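Side-chain contacts in PelD (Pseudomonas aeruginosa, PDB 4EU0), which binds the bacterial second messenger cyclic di-GMP and takes part in pellicle formation, the crystallised piece comprising a GAF domain and a GGDEF-type domain: residues 110-113 against 117-120; 26-31 against 44-49; 104-109 against 134-139; 67-72 against 120-125. All blocks are in the same frame, centred on the assembly; numbering follows the deposited sequence.

Interaction 1 of 4, residues 110-113 against 117-120; sequences LVDT and ILAL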
loop_
_atom_site.group_PDB
_atom_site.type_symbol
_atom_site.label_atom_id
_atom_site.label_comp_id
_atom_site.label_asym_id
_atom_site.label_seq_id
_atom_site.Cartn_x
_atom_site.Cartn_y
_atom_site.Cartn_z
ATOM N N LEU A 110 0.254 -13.598 -4.116
ATOM C CA LEU A 110 -0.152 -12.201 -4.101
ATOM C C LEU A 110 -1.395 -12.130 -3.225
ATOM O O LEU A 110 -2.472 -12.615 -3.599
ATOM C CB LEU A 110 -0.421 -11.686 -5.524
ATOM C CG LEU A 110 0.726 -11.386 -6.491
ATOM C CD1 LEU A 110 1.545 -12.620 -6.910
ATOM C CD2 LEU A 110 0.142 -10.718 -7.720
ATOM N N VAL A 111 -1.216 -11.573 -2.032
ATOM C CA VAL A 111 -2.228 -11.622 -0.982
ATOM C C VAL A 111 -2.658 -10.205 -0.618
ATOM O O VAL A 111 -1.817 -9.373 -0.268
ATOM C CB VAL A 111 -1.692 -12.331 0.292
ATOM C CG1 VAL A 111 -2.815 -12.582 1.289
ATOM C CG2 VAL A 111 -1.001 -13.649 -0.047
ATOM N N ASP A 112 -3.960 -9.935 -0.709
ATOM C CA ASP A 112 -4.484 -8.624 -0.322
ATOM C C ASP A 112 -4.500 -8.418 1.200
ATOM O O ASP A 112 -4.172 -9.333 1.963
ATOM C CB ASP A 112 -5.858 -8.332 -0.986
ATOM C CG ASP A 112 -7.019 -9.132 -0.385
ATOM O OD1 ASP A 112 -6.908 -9.699 0.726
ATOM O OD2 ASP A 112 -8.086 -9.188 -1.043
ATOM N N THR A 113 -4.854 -7.208 1.633
ATOM C CA THR A 113 -4.871 -6.885 3.067
ATOM C C THR A 113 -5.897 -7.695 3.885
ATOM O O THR A 113 -5.837 -7.690 5.109
ATOM C CB THR A 113 -5.091 -5.370 3.334
ATOM O OG1 THR A 113 -6.320 -4.942 2.732
ATOM C CG2 THR A 113 -3.919 -4.522 2.800
ATOM N N ILE A 117 -5.782 -14.709 -1.297
ATOM C CA ILE A 117 -4.731 -15.001 -2.274
ATOM C C ILE A 117 -5.352 -14.849 -3.653
ATOM O O ILE A 117 -6.181 -15.671 -4.057
ATOM C CB ILE A 117 -4.194 -16.462 -2.150
ATOM C CG1 ILE A 117 -4.151 -16.953 -0.691
ATOM C CG2 ILE A 117 -2.877 -16.638 -2.906
ATOM C CD1 ILE A 117 -3.272 -16.215 0.255
ATOM N N LEU A 118 -4.968 -13.786 -4.355
ATOM C CA LEU A 118 -5.515 -13.481 -5.674
ATOM C C LEU A 118 -4.786 -14.232 -6.777
ATOM O O LEU A 118 -5.404 -14.640 -7.760
ATOM C CB LEU A 118 -5.423 -11.980 -5.952
ATOM C CG LEU A 118 -6.498 -11.035 -5.406
ATOM C CD1 LEU A 118 -6.546 -11.018 -3.888
ATOM C CD2 LEU A 118 -6.227 -9.643 -5.932
ATOM N N ALA A 119 -3.476 -14.405 -6.595
ATOM C CA ALA A 119 -2.592 -14.915 -7.644
ATOM C C ALA A 119 -1.343 -15.550 -7.057
ATOM O O ALA A 119 -1.039 -15.381 -5.873
ATOM C CB ALA A 119 -2.209 -13.791 -8.604
ATOM N N LEU A 120 -0.616 -16.274 -7.903
ATOM C CA LEU A 120 0.599 -16.958 -7.492
ATOM C C LEU A 120 1.724 -16.654 -8.482
ATOM O O LEU A 120 1.537 -16.774 -9.690
ATOM C CB LEU A 120 0.309 -18.465 -7.428
ATOM C CG LEU A 120 1.381 -19.513 -7.131
ATOM C CD1 LEU A 120 0.702 -20.839 -6.816
ATOM C CD2 LEU A 120 2.281 -19.688 -8.316
#
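Val-111 and Ile-117 run alongside each other on one face of the sheet, so the delta methyl of the isoleucine comes beside the valine's isopropyl group. Ile-117 CD1 presses to 3.4 Å from Val-111 CG2, closer than two methyls normally come, and stands 3.8 Å from Val-111 CG1. CG1 of Ile-117 sits anti to its own carbonyl carbon, but chi1 of -36° is well off the staggered value, in keeping with the tight fit. On the opposite face of the sheet lie Leu-110 and Ala-119, where Leu-110 CD2 rests 4.0 Å from Ala-119 CB. Ala-143 and Ala-147 of helix 133-150 also pack on the leucine; being small, they would allow the helix to come close.

These strands form a beta hairpin of the GAF domain's antiparallel sheet, and a beta bulge interrupts it: Leu-118 is the extra residue between the two paired positions. Leu-110 N gives a nearly straight bond to Ala-119 O (2.8 Å, 178°). Leu-118 N reaches Leu-110 O at 2.9 Å, while Ala-119 N is buried with no partner in the model.

Asp-112 and Leu-118 stand roughly perpendicular, with Leu-118 CD1 3.7 Å from Asp-112 OD2. That oxygen bonds to Gln-151 NE2, whereas OD1 accepts from Asp-114 N and Arg-116 N in the turn, a task suited to a short carboxylate.

Interaction 2 of 4, residues 26-31 against 44-49; sequences ALAETV and AGLYRV
Leu-46 meets the helical segment chiefly through one methyl: its CD2 lies 3.5 Å from the carbonyl oxygen Ala-28 O and close to Ala-28 CB as well. The same Leu-46 CD2 stands 3.9 Å from Val-31 CG1. The touch on the oxygen is van der Waals contact, and no hydrogen bond crosses between the segments. CG of Leu-46 stands anti to its backbone N (chi1 -172°), which extends the side chain from the strand toward the helix, and one branch then enters between Ala-28 and Val-31. The leucine lies across the valine. Ala-28 and Val-31 are three residues apart and therefore appear on the same side of the helix; the small alanine lets the strand come close, with the two CA atoms of Ala-28 and Leu-46 7.2 Å apart.

In the next layer, Leu-110 from strand 106-111 touches both Val-31 and Leu-46, and Leu-60 lies against Ala-28. Leu-46 is itself held in the sheet by backbone bonds to Leu-60 and Ala-61. Leu-27 takes the N-cap position of helix 28-39, where its O accepts from Val-31 N at 2.8 Å, and its side chain packs on Leu-10, Leu-13 and Leu-14 of helix 2-16. On the exposed side, Glu-29 folds back so that its OE2 receives Thr-30 N and Thr-30 OG1 from opposite faces of the carboxylate plane. Through Ala-28 and Val-31, helix 28-39 lies against one face of the five-stranded antiparallel sheet of strand order 2-1-5-4-3, the alpha/beta layering expected of a GAF domain.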
loop_
_atom_site.group_PDB
_atom_site.type_symbol
_atom_site.label_atom_id
_atom_site.label_comp_id
_atom_site.label_asym_id
_atom_site.label_seq_id
_atom_site.Cartn_x
_atom_site.Cartn_y
_atom_site.Cartn_z
ATOM N N ALA A 26 -5.855 -8.366 -17.561
ATOM C CA ALA A 26 -5.386 -7.272 -18.413
ATOM C C ALA A 26 -3.962 -6.805 -18.110
ATOM O O ALA A 26 -3.257 -6.325 -19.001
ATOM C CB ALA A 26 -6.350 -6.097 -18.333
ATOM N N LEU A 27 -3.545 -6.936 -16.855
ATOM C CA LEU A 27 -2.241 -6.432 -16.439
ATOM C C LEU A 27 -1.268 -7.522 -16.001
ATOM O O LEU A 27 -0.205 -7.223 -15.457
ATOM C CB LEU A 27 -2.402 -5.348 -15.371
ATOM C CG LEU A 27 -2.632 -3.983 -16.022
ATOM C CD1 LEU A 27 -3.767 -3.226 -15.374
ATOM C CD2 LEU A 27 -1.356 -3.163 -16.030
ATOM N N ALA A 28 -1.622 -8.774 -16.283
ATOM C CA ALA A 28 -0.802 -9.936 -15.924
ATOM C C ALA A 28 0.642 -9.822 -16.404
ATOM O O ALA A 28 1.573 -10.105 -15.642
ATOM C CB ALA A 28 -1.434 -11.214 -16.442
ATOM N N GLU A 29 0.826 -9.412 -17.662
ATOM C CA GLU A 29 2.165 -9.256 -18.238
ATOM C C GLU A 29 2.971 -8.187 -17.497
ATOM O O GLU A 29 4.159 -8.368 -17.233
ATOM C CB GLU A 29 2.108 -8.990 -19.758
ATOM C CG GLU A 29 1.894 -7.533 -20.189
ATOM C CD GLU A 29 0.445 -7.081 -20.092
ATOM O OE1 GLU A 29 -0.356 -7.448 -20.980
ATOM O OE2 GLU A 29 0.113 -6.344 -19.139
ATOM N N THR A 30 2.303 -7.093 -17.146
ATOM C CA THR A 30 2.915 -6.000 -16.400
ATOM C C THR A 30 3.269 -6.431 -14.979
ATOM O O THR A 30 4.352 -6.104 -14.478
ATOM C CB THR A 30 1.992 -4.764 -16.379
ATOM O OG1 THR A 30 1.839 -4.273 -17.717
ATOM C CG2 THR A 30 2.558 -3.658 -15.492
ATOM N N VAL A 31 2.355 -7.159 -14.337
ATOM C CA VAL A 31 2.574 -7.648 -12.972
ATOM C C VAL A 31 3.786 -8.575 -12.947
ATOM O O VAL A 31 4.700 -8.396 -12.139
ATOM C CB VAL A 31 1.318 -8.364 -12.393
ATOM C CG1 VAL A 31 1.639 -9.027 -11.048
ATOM C CG2 VAL A 31 0.163 -7.382 -12.231
ATOM N N ALA A 44 9.802 -17.807 -14.994
ATOM C CA ALA A 44 8.715 -17.692 -14.024
ATOM C C ALA A 44 7.344 -17.689 -14.702
ATOM O O ALA A 44 7.246 -17.582 -15.930
ATOM C CB ALA A 44 8.890 -16.427 -13.176
ATOM N N GLY A 45 6.296 -17.802 -13.889
ATOM C CA GLY A 45 4.919 -17.756 -14.372
ATOM C C GLY A 45 3.993 -17.126 -13.351
ATOM O O GLY A 45 4.242 -17.199 -12.141
ATOM N N LEU A 46 2.927 -16.500 -13.844
ATOM C CA LEU A 46 1.909 -15.897 -12.988
ATOM C C LEU A 46 0.571 -16.599 -13.192
ATOM O O LEU A 46 0.108 -16.743 -14.323
ATOM C CB LEU A 46 1.768 -14.408 -13.295
ATOM C CG LEU A 46 0.877 -13.581 -12.361
ATOM C CD1 LEU A 46 1.474 -13.444 -10.957
ATOM C CD2 LEU A 46 0.640 -12.213 -12.968
ATOM N N TYR A 47 -0.041 -17.028 -12.090
ATOM C CA TYR A 47 -1.265 -17.844 -12.137
ATOM C C TYR A 47 -2.365 -17.274 -11.251
ATOM O O TYR A 47 -2.083 -16.706 -10.204
ATOM C CB TYR A 47 -0.954 -19.276 -11.695
ATOM C CG TYR A 47 0.229 -19.876 -12.419
ATOM C CD1 TYR A 47 0.055 -20.568 -13.608
ATOM C CD2 TYR A 47 1.529 -19.716 -11.929
ATOM C CE1 TYR A 47 1.132 -21.112 -14.283
ATOM C CE2 TYR A 47 2.616 -20.248 -12.603
ATOM C CZ TYR A 47 2.407 -20.947 -13.778
ATOM O OH TYR A 47 3.472 -21.490 -14.454
ATOM N N ARG A 48 -3.619 -17.432 -11.671
ATOM C CA ARG A 48 -4.747 -17.036 -10.835
ATOM C C ARG A 48 -4.964 -18.071 -9.735
ATOM O O ARG A 48 -4.840 -19.271 -9.969
ATOM C CB ARG A 48 -6.025 -16.873 -11.666
ATOM C CG ARG A 48 -7.257 -16.500 -10.844
ATOM C CD ARG A 48 -8.545 -16.521 -11.662
ATOM N NE ARG A 48 -8.550 -15.524 -12.733
ATOM C CZ ARG A 48 -8.810 -14.228 -12.576
ATOM N NH1 ARG A 48 -9.090 -13.719 -11.377
ATOM N NH2 ARG A 48 -8.785 -13.425 -13.632
ATOM N N VAL A 49 -5.284 -17.598 -8.535
ATOM C CA VAL A 49 -5.620 -18.482 -7.428
ATOM C C VAL A 49 -7.111 -18.365 -7.115
ATOM O O VAL A 49 -7.622 -17.261 -6.928
ATOM C CB VAL A 49 -4.769 -18.177 -6.178
ATOM C CG1 VAL A 49 -5.235 -18.998 -4.983
ATOM C CG2 VAL A 49 -3.294 -18.454 -6.470
#

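Interaction 3 of 4, residues 104-109 against 134-139; sequences AAVCVP and RTFSLL. Unlike the reference sequence in segment 104-109: Ala-104 (reference Leu), Ala-105 (reference Gln).
Phe-136 reaches Val-106 with the far part of its ring, and its side chain can be followed outward along that path. CB leaves the helix neither straight toward the strand nor away from it. With CG beside the backbone N and anti to the carbonyl carbon (chi1 -62°), the ring is swung toward the strand. CG is still remote from the valine, CD1 comes to 4.2 Å from Val-106 CG2, and CE1 makes the tightest approach, 3.4 Å from the same methyl; CZ, at the tip, stands 3.9 Å from Val-106 CG2. The methyl meets the ring at an oblique slant. Around the phenylalanine, Phe-131 packs edge-to-face, and Leu-85, Ser-87 and Arg-89 also touch it, so a broad flat group suits this junction of helix, loops and sheet edge.

Nearly one turn along, Leu-139 turns to Val-108, the next strand residue on the same face. Val-108 CG2 lies 4.2 Å from Leu-139 CG, while Val-108 CG1 rests 4.0 Å from the backbone oxygen Leu-139 O. Branched valines suit both strand positions, since each offers the helix short methyl branches without a long, flexible chain. Cys-107, on the other face, packs on helix 74-82. Alternate strand residues thus serve opposite layers. Phe-136 and Leu-139, three residues apart, face Val-106 and Val-108, two apart on the same face of the strand: the helix-on-sheet packing by which helix 133-150 covers the GAF domain's antiparallel sheet.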
loop_
_atom_site.group_PDB
_atom_site.type_symbol
_atom_site.label_atom_id
_atom_site.label_comp_id
_atom_site.label_asym_id
_atom_site.label_seq_id
_atom_site.Cartn_x
_atom_site.Cartn_y
_atom_site.Cartn_z
ATOM N N ALA A 104 10.464 -24.086 -9.690
ATOM C CA ALA A 104 10.527 -24.871 -8.466
ATOM C C ALA A 104 11.569 -24.312 -7.492
ATOM O O ALA A 104 12.108 -25.045 -6.658
ATOM C CB ALA A 104 10.805 -26.326 -8.796
ATOM N N ALA A 105 11.837 -23.011 -7.604
ATOM C CA ALA A 105 12.772 -22.316 -6.718
ATOM C C ALA A 105 12.051 -21.516 -5.633
ATOM O O ALA A 105 12.362 -21.646 -4.448
ATOM C CB ALA A 105 13.687 -21.402 -7.523
ATOM N N VAL A 106 11.115 -20.667 -6.051
ATOM C CA VAL A 106 10.349 -19.820 -5.132
ATOM C C VAL A 106 8.899 -19.738 -5.594
ATOM O O VAL A 106 8.619 -19.656 -6.797
ATOM C CB VAL A 106 10.918 -18.368 -5.035
ATOM C CG1 VAL A 106 10.144 -17.548 -3.998
ATOM C CG2 VAL A 106 12.378 -18.368 -4.667
ATOM N N CYS A 107 7.985 -19.777 -4.627
ATOM C CA CYS A 107 6.590 -19.439 -4.861
ATOM C C CYS A 107 6.198 -18.216 -4.047
ATOM O O CYS A 107 6.421 -18.179 -2.835
ATOM C CB CYS A 107 5.692 -20.611 -4.492
ATOM S SG CYS A 107 5.654 -21.864 -5.742
ATOM N N VAL A 108 5.619 -17.219 -4.716
ATOM C CA VAL A 108 5.197 -15.988 -4.039
ATOM C C VAL A 108 3.695 -15.759 -4.255
ATOM O O VAL A 108 3.259 -15.527 -5.384
ATOM C CB VAL A 108 5.987 -14.726 -4.510
ATOM C CG1 VAL A 108 5.775 -13.574 -3.537
ATOM C CG2 VAL A 108 7.484 -15.016 -4.640
ATOM N N PRO A 109 2.897 -15.827 -3.173
ATOM C CA PRO A 109 1.480 -15.553 -3.352
ATOM C C PRO A 109 1.240 -14.047 -3.347
ATOM O O PRO A 109 1.963 -13.308 -2.667
ATOM C CB PRO A 109 0.856 -16.193 -2.120
ATOM C CG PRO A 109 1.888 -15.976 -1.053
ATOM C CD PRO A 109 3.235 -16.039 -1.752
ATOM N N ARG A 134 16.942 -11.131 1.221
ATOM C CA ARG A 134 16.789 -9.745 0.766
ATOM C C ARG A 134 15.851 -9.645 -0.449
ATOM O O ARG A 134 14.944 -8.808 -0.479
ATOM C CB ARG A 134 18.155 -9.105 0.461
ATOM C CG ARG A 134 18.049 -7.677 -0.067
ATOM C CD ARG A 134 19.375 -7.120 -0.548
ATOM N NE ARG A 134 19.169 -5.870 -1.279
ATOM C CZ ARG A 134 20.139 -5.052 -1.681
ATOM N NH1 ARG A 134 21.412 -5.330 -1.423
ATOM N NH2 ARG A 134 19.830 -3.946 -2.342
ATOM N N THR A 135 16.068 -10.505 -1.438
ATOM C CA THR A 135 15.237 -10.521 -2.647
ATOM C C THR A 135 13.842 -11.079 -2.347
ATOM O O THR A 135 12.832 -10.545 -2.826
ATOM C CB THR A 135 15.914 -11.312 -3.786
ATOM O OG1 THR A 135 17.261 -10.847 -3.953
ATOM C CG2 THR A 135 15.158 -11.151 -5.105
ATOM N N PHE A 136 13.784 -12.133 -1.534
ATOM C CA PHE A 136 12.505 -12.708 -1.120
ATOM C C PHE A 136 11.630 -11.638 -0.468
ATOM O O PHE A 136 10.434 -11.550 -0.757
ATOM C CB PHE A 136 12.695 -13.887 -0.156
ATOM C CG PHE A 136 13.443 -15.053 -0.741
ATOM C CD1 PHE A 136 13.553 -15.226 -2.119
ATOM C CD2 PHE A 136 14.025 -15.996 0.099
ATOM C CE1 PHE A 136 14.249 -16.299 -2.652
ATOM C CE2 PHE A 136 14.717 -17.083 -0.422
ATOM C CZ PHE A 136 14.827 -17.240 -1.803
ATOM N N SER A 137 12.230 -10.815 0.396
ATOM C CA SER A 137 11.486 -9.759 1.079
ATOM C C SER A 137 10.944 -8.760 0.068
ATOM O O SER A 137 9.790 -8.367 0.146
ATOM C CB SER A 137 12.344 -9.062 2.141
ATOM O OG SER A 137 12.688 -9.977 3.175
ATOM N N LEU A 138 11.761 -8.382 -0.908
ATOM C CA LEU A 138 11.308 -7.430 -1.917
ATOM C C LEU A 138 10.171 -7.997 -2.790
ATOM O O LEU A 138 9.230 -7.290 -3.116
ATOM C CB LEU A 138 12.504 -6.932 -2.728
ATOM C CG LEU A 138 12.511 -6.753 -4.235
ATOM C CD1 LEU A 138 13.564 -5.712 -4.598
ATOM C CD2 LEU A 138 12.867 -8.097 -4.841
ATOM N N LEU A 139 10.273 -9.273 -3.154
ATOM C CA LEU A 139 9.215 -9.962 -3.901
ATOM C C LEU A 139 7.899 -10.000 -3.117
ATOM O O LEU A 139 6.813 -9.733 -3.663
ATOM C CB LEU A 139 9.663 -11.390 -4.221
ATOM C CG LEU A 139 10.078 -11.829 -5.633
ATOM C CD1 LEU A 139 10.438 -10.696 -6.571
ATOM C CD2 LEU A 139 11.183 -12.869 -5.559
#

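Interaction 4 of 4, residues 67-72 against 120-125; sequences PALDAD and LLAVEQ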
loop_
_atom_site.group_PDB
_atom_site.type_symbol
_atom_site.label_atom_id
_atom_site.label_comp_id
_atom_site.label_asym_id
_atom_site.label_seq_id
_atom_site.Cartn_x
_atom_site.Cartn_y
_atom_site.Cartn_z
ATOM N N PRO A 67 8.015 -23.991 -17.814
ATOM C CA PRO A 67 7.389 -25.317 -17.759
ATOM C C PRO A 67 6.035 -25.278 -17.048
ATOM O O PRO A 67 5.846 -24.488 -16.121
ATOM C CB PRO A 67 8.390 -26.142 -16.947
ATOM C CG PRO A 67 9.073 -25.144 -16.072
ATOM C CD PRO A 67 9.148 -23.879 -16.875
ATOM N N ALA A 68 5.111 -26.133 -17.473
ATOM C CA ALA A 68 3.752 -26.154 -16.924
ATOM C C ALA A 68 3.706 -26.483 -15.428
ATOM O O ALA A 68 4.502 -27.285 -14.939
ATOM C CB ALA A 68 2.888 -27.134 -17.709
ATOM N N LEU A 69 2.784 -25.842 -14.706
ATOM C CA LEU A 69 2.519 -26.179 -13.304
ATOM C C LEU A 69 1.769 -27.500 -13.244
ATOM O O LEU A 69 0.652 -27.604 -13.761
ATOM C CB LEU A 69 1.672 -25.098 -12.618
ATOM C CG LEU A 69 2.263 -23.863 -11.938
ATOM C CD1 LEU A 69 1.153 -23.185 -11.152
ATOM C CD2 LEU A 69 3.438 -24.179 -11.020
ATOM N N ASP A 70 2.377 -28.504 -12.614
ATOM C CA ASP A 70 1.798 -29.852 -12.560
ATOM C C ASP A 70 0.635 -29.966 -11.565
ATOM O O ASP A 70 -0.035 -28.969 -11.272
ATOM C CB ASP A 70 2.880 -30.915 -12.288
ATOM C CG ASP A 70 3.700 -30.628 -11.035
ATOM O OD1 ASP A 70 3.158 -30.070 -10.056
ATOM O OD2 ASP A 70 4.898 -30.982 -11.028
ATOM N N ALA A 71 0.407 -31.179 -11.056
ATOM C CA ALA A 71 -0.675 -31.451 -10.108
ATOM C C ALA A 71 -0.464 -30.721 -8.779
ATOM O O ALA A 71 -0.780 -29.537 -8.670
ATOM C CB ALA A 71 -0.840 -32.953 -9.894
ATOM N N ASP A 72 0.082 -31.411 -7.781
ATOM C CA ASP A 72 0.286 -30.794 -6.469
ATOM C C ASP A 72 1.762 -30.659 -6.072
ATOM O O ASP A 72 2.230 -31.310 -5.136
ATOM C CB ASP A 72 -0.537 -31.517 -5.389
ATOM C CG ASP A 72 -0.218 -32.999 -5.295
ATOM O OD1 ASP A 72 -0.521 -33.750 -6.250
ATOM O OD2 ASP A 72 0.326 -33.415 -4.249
ATOM N N LEU A 120 -0.616 -16.274 -7.903
ATOM C CA LEU A 120 0.599 -16.958 -7.492
ATOM C C LEU A 120 1.724 -16.654 -8.482
ATOM O O LEU A 120 1.537 -16.774 -9.690
ATOM C CB LEU A 120 0.309 -18.465 -7.428
ATOM C CG LEU A 120 1.381 -19.513 -7.131
ATOM C CD1 LEU A 120 0.702 -20.839 -6.816
ATOM C CD2 LEU A 120 2.281 -19.688 -8.316
ATOM N N LEU A 121 2.884 -16.250 -7.966
ATOM C CA LEU A 121 4.106 -16.180 -8.769
ATOM C C LEU A 121 4.902 -17.460 -8.526
ATOM O O LEU A 121 5.288 -17.733 -7.391
ATOM C CB LEU A 121 4.959 -14.958 -8.386
ATOM C CG LEU A 121 6.367 -14.857 -8.995
ATOM C CD1 LEU A 121 6.303 -14.511 -10.469
ATOM C CD2 LEU A 121 7.232 -13.845 -8.249
ATOM N N ALA A 122 5.124 -18.242 -9.585
ATOM C CA ALA A 122 5.919 -19.466 -9.507
ATOM C C ALA A 122 7.224 -19.260 -10.254
ATOM O O ALA A 122 7.223 -19.004 -11.457
ATOM C CB ALA A 122 5.150 -20.652 -10.094
ATOM N N VAL A 123 8.336 -19.344 -9.533
ATOM C CA VAL A 123 9.646 -19.092 -10.133
ATOM C C VAL A 123 10.410 -20.396 -10.320
ATOM O O VAL A 123 10.687 -21.103 -9.350
ATOM C CB VAL A 123 10.486 -18.109 -9.293
ATOM C CG1 VAL A 123 11.845 -17.885 -9.953
ATOM C CG2 VAL A 123 9.747 -16.780 -9.112
ATOM N N GLU A 124 10.735 -20.705 -11.574
ATOM C CA GLU A 124 11.528 -21.882 -11.901
ATOM C C GLU A 124 13.026 -21.588 -11.889
ATOM O O GLU A 124 13.822 -22.447 -11.517
ATOM C CB GLU A 124 11.102 -22.518 -13.232
ATOM C CG GLU A 124 10.215 -21.668 -14.132
ATOM C CD GLU A 124 8.716 -21.905 -13.927
ATOM O OE1 GLU A 124 8.346 -22.715 -13.044
ATOM O OE2 GLU A 124 7.908 -21.284 -14.664
ATOM N N GLN A 125 13.398 -20.371 -12.283
ATOM C CA GLN A 125 14.807 -19.987 -12.333
ATOM C C GLN A 125 15.044 -18.513 -12.007
ATOM O O GLN A 125 14.471 -17.613 -12.624
ATOM C CB GLN A 125 15.408 -20.328 -13.703
ATOM C CG GLN A 125 16.929 -20.142 -13.796
ATOM C CD GLN A 125 17.437 -20.201 -15.221
ATOM O OE1 GLN A 125 17.268 -21.206 -15.912
ATOM N NE2 GLN A 125 18.083 -19.125 -15.664
#
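Pro-67 and Glu-124 have their CA atoms 8.0 Å apart, and Leu-69 and Ala-122 theirs 8.4 Å apart, so the irregular loop runs counter to the strand at side-chain distance, with no hydrogen bond between them. The proline ring and the glutamate chain meet head-on, one from the loop and one from the strand. The carboxylate turns its face to the CG-CD side of the pyrrolidine ring, the ring itself standing tilted to it: Pro-67 CD is 3.6 Å from both Glu-124 CD and Glu-124 OE2, and Pro-67 CG is 3.9 Å from Glu-124 OE1. The CD methylene, bonded to the proline nitrogen, probably carries a slight positive charge, which would make this contact mildly favourable. To lie there, Glu-124 adopts an almost eclipsed chi1 of 15° and bends at chi2 (-93°), a strained shape that lays the chain back over the loop. Met-66 and Ile-43 touch the same glutamate.

Further in, Leu-69 sends CD2 to within 4.0 Å of Ala-122 CB. The leucine spans the gap from the loop, and the alanine is short enough for Tyr-47 to share the same patch; Tyr-47 and Val-76 of helix 74-82 also touch Leu-69. The character therefore changes along the loop, from a solvent-exposed proline to a more sheltered apolar pair. At the end of the strand, Glu-124 and Gln-125 together face Ile-43 in a classic beta bulge, where the chain turns a corner. The loop between strand 61-63 and helix 74-82 thus lies over the GAF sheet face of Tyr-47, Leu-120 and Ala-122, which helix 74-82 also covers.

Overall arrangement
All four contacts belong to the GAF domain, away from the cyclic di-GMP pocket, and centre on one antiparallel sheet. Interactions 1, 2 and 3 are buried, interaction 4 only partly. Interaction 1 alone joins two strands by backbone hydrogen bonds; interactions 2 and 3 place helices 28-39 and 133-150 on the same face by apolar contacts. Interaction 4 covers the other face and sets a carboxylate against an exposed proline, whereas that of interaction 1 is buried and hydrogen-bonded. Strand 106-111 serves interactions 1 and 3, strand 117-123 interactions 1 and 4, sharing Leu-120. Strand 43-48, from interaction 2, is bonded to 117-123 through Tyr-47 and Gly-45. The centres of interactions 2 and 3 lie about 15 Å apart, their nearest atoms about 6 Å.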